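Local coordinates for protein indole-3-pyruvate decarboxylase (Azospirillum brasilense, PDB 2NXW) that decarboxylates indole-3-pyruvate to indole-3-acetaldehyde, a step of auxin biosynthesis, using thiamine diphosphate and a metal ion, at residues A[376-388]-A[401-413]. Residues are numbered along the deposited sequence; the frame is centred on the assembly and turned at random.
Sequences PMDIARAVNDRVR and GDCLFTAMDMIDA. With TPP (thiamine diphosphate), chain E.
The carboxamide of Asn384 grips the backbone on both sides of Met410. Its ND2 donates to Asp409 O at 2.9 Å, nearly straight (170°) and within the amide plane, while Ile411 N donates to Asn384 OD1 at 2.8 Å. ND2 also reaches Pro364 O, which further fixes the amide's rotation. A leucine here would probably leave Asp409 O and Ile411 N without these mates and let the loop around Met410 shift.

Apolar contacts flank this clamp. With chi2 and chi3 both near 180°, Met410 runs straight alongside Ala380 (CG to CB 4.1 Å), carrying CE to 3.7 Å from Ile379 CG2. Ile411 lies across the Asn384 amide, its CG2 meeting Val387 CG1 at 3.9 Å and its CD1 approaching the Arg388 guanidinium obliquely.

Near the cofactor, Thr406 OG1 bonds back to Asp402 O (2.8 Å) and its CG2 packs on Pro376 O. Asp402 N donates to diphosphate O2B of thiamine diphosphate at 2.8 Å; Ser546 holds its carboxylate.

In the C-terminal cofactor-binding domain, helix 402-407 follows strand 395-398 and crosses helix 376-388 at -45°. The helices meet by van der Waals contact at Pro376 and Thr406, Asn384 binds the loop beyond, and the short helix's N-terminus probably stabilises the diphosphate's negative charge.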
loop_
_atom_site.group_PDB
_atom_site.type_symbol
_atom_site.label_atom_id
_atom_site.label_comp_id
_atom_site.label_asym_id
_atom_site.label_seq_id
_atom_site.Cartn_x
_atom_site.Cartn_y
_atom_site.Cartn_z
ATOM N N PRO A 376 -44.476 2.319 6.792
ATOM C CA PRO A 376 -43.933 1.520 5.688
ATOM C C PRO A 376 -44.729 0.235 5.416
ATOM O O PRO A 376 -44.941 -0.140 4.260
ATOM C CB PRO A 376 -42.507 1.233 6.146
ATOM C CG PRO A 376 -42.141 2.494 6.871
ATOM C CD PRO A 376 -43.394 2.784 7.687
ATOM N N MET A 377 -45.182 -0.454 6.462
ATOM C CA MET A 377 -45.930 -1.685 6.226
ATOM C C MET A 377 -47.257 -1.452 5.503
ATOM O O MET A 377 -47.774 -2.360 4.847
ATOM C CB MET A 377 -46.169 -2.446 7.535
ATOM C CG MET A 377 -44.889 -2.975 8.180
ATOM S SD MET A 377 -43.774 -3.860 7.061
ATOM C CE MET A 377 -44.627 -5.414 6.874
ATOM N N ASP A 378 -47.808 -0.249 5.625
ATOM C CA ASP A 378 -49.051 0.066 4.934
ATOM C C ASP A 378 -48.772 0.145 3.439
ATOM O O ASP A 378 -49.619 -0.221 2.620
ATOM C CB ASP A 378 -49.625 1.389 5.425
ATOM C CG ASP A 378 -50.039 1.324 6.878
ATOM O OD1 ASP A 378 -50.736 0.355 7.241
ATOM O OD2 ASP A 378 -49.671 2.240 7.643
ATOM N N ILE A 379 -47.586 0.626 3.079
ATOM C CA ILE A 379 -47.228 0.714 1.669
ATOM C C ILE A 379 -47.082 -0.707 1.121
ATOM O O ILE A 379 -47.547 -1.002 0.023
ATOM C CB ILE A 379 -45.936 1.535 1.486
ATOM C CG1 ILE A 379 -46.185 2.973 1.951
ATOM C CG2 ILE A 379 -45.511 1.523 0.004
ATOM C CD1 ILE A 379 -44.921 3.832 1.983
ATOM N N ALA A 380 -46.478 -1.609 1.894
ATOM C CA ALA A 380 -46.355 -2.990 1.448
ATOM C C ALA A 380 -47.754 -3.605 1.293
ATOM O O ALA A 380 -48.029 -4.295 0.312
ATOM C CB ALA A 380 -45.522 -3.803 2.445
ATOM N N ARG A 381 -48.647 -3.352 2.247
ATOM C CA ARG A 381 -49.994 -3.908 2.146
ATOM C C ARG A 381 -50.732 -3.355 0.935
ATOM O O ARG A 381 -51.469 -4.091 0.277
ATOM C CB ARG A 381 -50.817 -3.622 3.411
ATOM C CG ARG A 381 -50.383 -4.417 4.633
ATOM C CD ARG A 381 -51.193 -4.007 5.868
ATOM N NE ARG A 381 -50.417 -4.168 7.096
ATOM C CZ ARG A 381 -50.107 -5.337 7.645
ATOM N NH1 ARG A 381 -50.514 -6.470 7.090
ATOM N NH2 ARG A 381 -49.365 -5.374 8.743
ATOM N N ALA A 382 -50.534 -2.073 0.628
ATOM C CA ALA A 382 -51.235 -1.477 -0.514
ATOM C C ALA A 382 -50.828 -2.161 -1.809
ATOM O O ALA A 382 -51.670 -2.510 -2.640
ATOM C CB ALA A 382 -50.946 0.015 -0.594
ATOM N N VAL A 383 -49.527 -2.354 -1.972
ATOM C CA VAL A 383 -48.984 -2.994 -3.160
ATOM C C VAL A 383 -49.453 -4.437 -3.241
ATOM O O VAL A 383 -49.929 -4.884 -4.284
ATOM C CB VAL A 383 -47.424 -2.926 -3.137
ATOM C CG1 VAL A 383 -46.803 -3.934 -4.119
ATOM C CG2 VAL A 383 -46.969 -1.502 -3.460
ATOM N N ASN A 384 -49.355 -5.161 -2.130
ATOM C CA ASN A 384 -49.743 -6.566 -2.115
ATOM C C ASN A 384 -51.231 -6.778 -2.342
ATOM O O ASN A 384 -51.613 -7.746 -2.994
ATOM C CB ASN A 384 -49.300 -7.230 -0.808
ATOM C CG ASN A 384 -47.786 -7.276 -0.666
ATOM O OD1 ASN A 384 -47.053 -7.142 -1.648
ATOM N ND2 ASN A 384 -47.307 -7.483 0.564
ATOM N N ASP A 385 -52.069 -5.894 -1.802
ATOM C CA ASP A 385 -53.510 -6.033 -1.998
ATOM C C ASP A 385 -53.837 -5.936 -3.487
ATOM O O ASP A 385 -54.688 -6.676 -3.993
ATOM C CB ASP A 385 -54.293 -4.956 -1.233
ATOM C CG ASP A 385 -54.392 -5.241 0.257
ATOM O OD1 ASP A 385 -54.123 -6.390 0.670
ATOM O OD2 ASP A 385 -54.754 -4.302 1.004
ATOM N N ARG A 386 -53.168 -5.036 -4.202
ATOM C CA ARG A 386 -53.451 -4.916 -5.629
ATOM C C ARG A 386 -53.112 -6.205 -6.353
ATOM O O ARG A 386 -53.867 -6.663 -7.213
ATOM C CB ARG A 386 -52.663 -3.760 -6.248
ATOM C CG ARG A 386 -53.319 -2.405 -6.078
ATOM C CD ARG A 386 -52.682 -1.372 -7.014
ATOM N NE ARG A 386 -52.749 -1.793 -8.417
ATOM C CZ ARG A 386 -53.769 -1.542 -9.237
ATOM N NH1 ARG A 386 -54.823 -0.863 -8.809
ATOM N NH2 ARG A 386 -53.733 -1.981 -10.493
ATOM N N VAL A 387 -51.976 -6.796 -6.006
ATOM C CA VAL A 387 -51.555 -8.040 -6.624
ATOM C C VAL A 387 -52.547 -9.158 -6.316
ATOM O O VAL A 387 -52.944 -9.904 -7.214
ATOM C CB VAL A 387 -50.145 -8.446 -6.150
ATOM C CG1 VAL A 387 -49.802 -9.840 -6.654
ATOM C CG2 VAL A 387 -49.129 -7.441 -6.692
ATOM N N ARG A 388 -52.963 -9.263 -5.058
ATOM C CA ARG A 388 -53.913 -10.302 -4.663
ATOM C C ARG A 388 -55.265 -10.131 -5.346
ATOM O O ARG A 388 -56.011 -11.104 -5.510
ATOM C CB ARG A 388 -54.087 -10.318 -3.137
ATOM C CG ARG A 388 -52.886 -10.887 -2.389
ATOM C CD ARG A 388 -52.616 -12.320 -2.826
ATOM N NE ARG A 388 -51.355 -12.852 -2.315
ATOM C CZ ARG A 388 -51.120 -13.124 -1.037
ATOM N NH1 ARG A 388 -52.064 -12.916 -0.127
ATOM N NH2 ARG A 388 -49.941 -13.609 -0.669
ATOM N N GLY A 401 -32.242 2.135 2.026
ATOM C CA GLY A 401 -33.001 2.849 3.051
ATOM C C GLY A 401 -34.132 1.940 3.497
ATOM O O GLY A 401 -34.168 0.769 3.133
ATOM N N ASP A 402 -35.067 2.444 4.298
ATOM C CA ASP A 402 -36.168 1.589 4.722
ATOM C C ASP A 402 -37.012 1.155 3.520
ATOM O O ASP A 402 -37.750 0.173 3.592
ATOM C CB ASP A 402 -37.028 2.287 5.785
ATOM C CG ASP A 402 -37.850 1.298 6.609
ATOM O OD1 ASP A 402 -37.565 0.083 6.548
ATOM O OD2 ASP A 402 -38.777 1.747 7.317
ATOM N N CYS A 403 -36.892 1.864 2.398
ATOM C CA CYS A 403 -37.625 1.452 1.203
ATOM C C CYS A 403 -37.231 0.015 0.807
ATOM O O CYS A 403 -38.083 -0.768 0.389
ATOM C CB CYS A 403 -37.349 2.416 0.044
ATOM S SG CYS A 403 -35.604 2.634 -0.410
ATOM N N LEU A 404 -35.957 -0.335 0.972
ATOM C CA LEU A 404 -35.471 -1.678 0.646
ATOM C C LEU A 404 -35.998 -2.696 1.660
ATOM O O LEU A 404 -36.433 -3.782 1.297
ATOM C CB LEU A 404 -33.942 -1.709 0.654
ATOM C CG LEU A 404 -33.319 -3.099 0.481
ATOM C CD1 LEU A 404 -33.885 -3.806 -0.750
ATOM C CD2 LEU A 404 -31.819 -2.948 0.379
ATOM N N PHE A 405 -35.942 -2.344 2.937
ATOM C CA PHE A 405 -36.430 -3.240 3.975
ATOM C C PHE A 405 -37.934 -3.487 3.823
ATOM O O PHE A 405 -38.421 -4.580 4.118
ATOM C CB PHE A 405 -36.084 -2.656 5.350
ATOM C CG PHE A 405 -34.625 -2.755 5.691
ATOM C CD1 PHE A 405 -34.160 -3.748 6.549
ATOM C CD2 PHE A 405 -33.702 -1.883 5.125
ATOM C CE1 PHE A 405 -32.798 -3.873 6.837
ATOM C CE2 PHE A 405 -32.332 -1.999 5.400
ATOM C CZ PHE A 405 -31.881 -3.004 6.265
ATOM N N THR A 406 -38.658 -2.484 3.335
ATOM C CA THR A 406 -40.090 -2.603 3.105
ATOM C C THR A 406 -40.344 -3.468 1.867
ATOM O O THR A 406 -41.264 -4.290 1.852
ATOM C CB THR A 406 -40.719 -1.235 2.874
ATOM O OG1 THR A 406 -40.421 -0.380 3.988
ATOM C CG2 THR A 406 -42.229 -1.369 2.757
ATOM N N ALA A 407 -39.522 -3.286 0.834
ATOM C CA ALA A 407 -39.670 -4.058 -0.402
ATOM C C ALA A 407 -39.500 -5.552 -0.172
ATOM O O ALA A 407 -40.047 -6.359 -0.931
ATOM C CB ALA A 407 -38.674 -3.563 -1.448
ATOM N N MET A 408 -38.752 -5.931 0.863
ATOM C CA MET A 408 -38.573 -7.351 1.157
ATOM C C MET A 408 -39.928 -8.002 1.432
ATOM O O MET A 408 -40.077 -9.219 1.276
ATOM C CB MET A 408 -37.662 -7.546 2.377
ATOM C CG MET A 408 -36.209 -7.126 2.175
ATOM S SD MET A 408 -35.381 -8.107 0.895
ATOM C CE MET A 408 -35.277 -9.692 1.690
ATOM N N ASP A 409 -40.911 -7.199 1.840
ATOM C CA ASP A 409 -42.244 -7.714 2.129
ATOM C C ASP A 409 -43.278 -7.397 1.055
ATOM O O ASP A 409 -44.486 -7.454 1.296
ATOM C CB ASP A 409 -42.727 -7.209 3.498
ATOM C CG ASP A 409 -42.026 -7.906 4.646
ATOM O OD1 ASP A 409 -41.643 -9.081 4.474
ATOM O OD2 ASP A 409 -41.866 -7.286 5.717
ATOM N N MET A 410 -42.795 -7.066 -0.142
ATOM C CA MET A 410 -43.685 -6.780 -1.265
ATOM C C MET A 410 -43.634 -7.904 -2.287
ATOM O O MET A 410 -42.568 -8.444 -2.569
ATOM C CB MET A 410 -43.270 -5.482 -1.956
ATOM C CG MET A 410 -43.681 -4.241 -1.211
ATOM S SD MET A 410 -43.104 -2.776 -2.095
ATOM C CE MET A 410 -43.635 -1.502 -0.969
ATOM N N ILE A 411 -44.794 -8.262 -2.831
ATOM C CA ILE A 411 -44.854 -9.296 -3.859
ATOM C C ILE A 411 -44.329 -8.644 -5.143
ATOM O O ILE A 411 -44.838 -7.612 -5.564
ATOM C CB ILE A 411 -46.302 -9.761 -4.075
ATOM C CG1 ILE A 411 -46.850 -10.334 -2.763
ATOM C CG2 ILE A 411 -46.351 -10.802 -5.188
ATOM C CD1 ILE A 411 -48.349 -10.581 -2.778
ATOM N N ASP A 412 -43.318 -9.247 -5.757
ATOM C CA ASP A 412 -42.737 -8.667 -6.963
ATOM C C ASP A 412 -42.481 -9.673 -8.072
ATOM O O ASP A 412 -42.710 -10.869 -7.911
ATOM C CB ASP A 412 -41.409 -7.985 -6.615
ATOM C CG ASP A 412 -40.379 -8.961 -6.080
ATOM O OD1 ASP A 412 -40.118 -10.002 -6.734
ATOM O OD2 ASP A 412 -39.823 -8.691 -5.000
ATOM N N ALA A 413 -42.011 -9.149 -9.199
ATOM C CA ALA A 413 -41.639 -9.926 -10.376
ATOM C C ALA A 413 -40.145 -9.659 -10.502
ATOM O O ALA A 413 -39.617 -9.407 -11.592
ATOM C CB ALA A 413 -42.383 -9.413 -11.615
HETATM N "N1'" TPP E . -24.164 8.144 0.856
HETATM C "C2'" TPP E . -24.348 7.186 -0.066
HETATM C CM2 TPP E . -24.050 7.487 -1.527
HETATM N "N3'" TPP E . -24.782 5.972 0.285
HETATM C "C4'" TPP E . -25.058 5.649 1.581
HETATM N "N4'" TPP E . -25.432 4.376 1.887
HETATM C "C5'" TPP E . -24.939 6.656 2.592
HETATM C "C6'" TPP E . -24.454 7.915 2.182
HETATM C "C7'" TPP E . -25.275 6.399 4.079
HETATM N N3 TPP E . -26.762 6.137 4.347
HETATM C C2 TPP E . -27.167 4.872 4.493
HETATM S S1 TPP E . -28.885 5.006 4.821
HETATM C C5 TPP E . -28.990 6.763 4.769
HETATM C C4 TPP E . -27.680 7.155 4.505
HETATM C CM4 TPP E . -27.304 8.657 4.381
HETATM C C6 TPP E . -30.222 7.551 4.969
HETATM C C7 TPP E . -31.191 7.296 3.800
HETATM O O7 TPP E . -32.216 8.244 3.963
HETATM P PA TPP E . -33.471 7.937 3.048
HETATM O O1A TPP E . -33.127 7.841 1.565
HETATM O O2A TPP E . -34.429 9.096 3.322
HETATM O O3A TPP E . -34.192 6.580 3.468
HETATM P PB TPP E . -34.576 6.270 5.048
HETATM O O1B TPP E . -35.191 7.513 5.693
HETATM O O2B TPP E . -35.583 5.087 4.954
HETATM O O3B TPP E . -33.343 5.805 5.808
#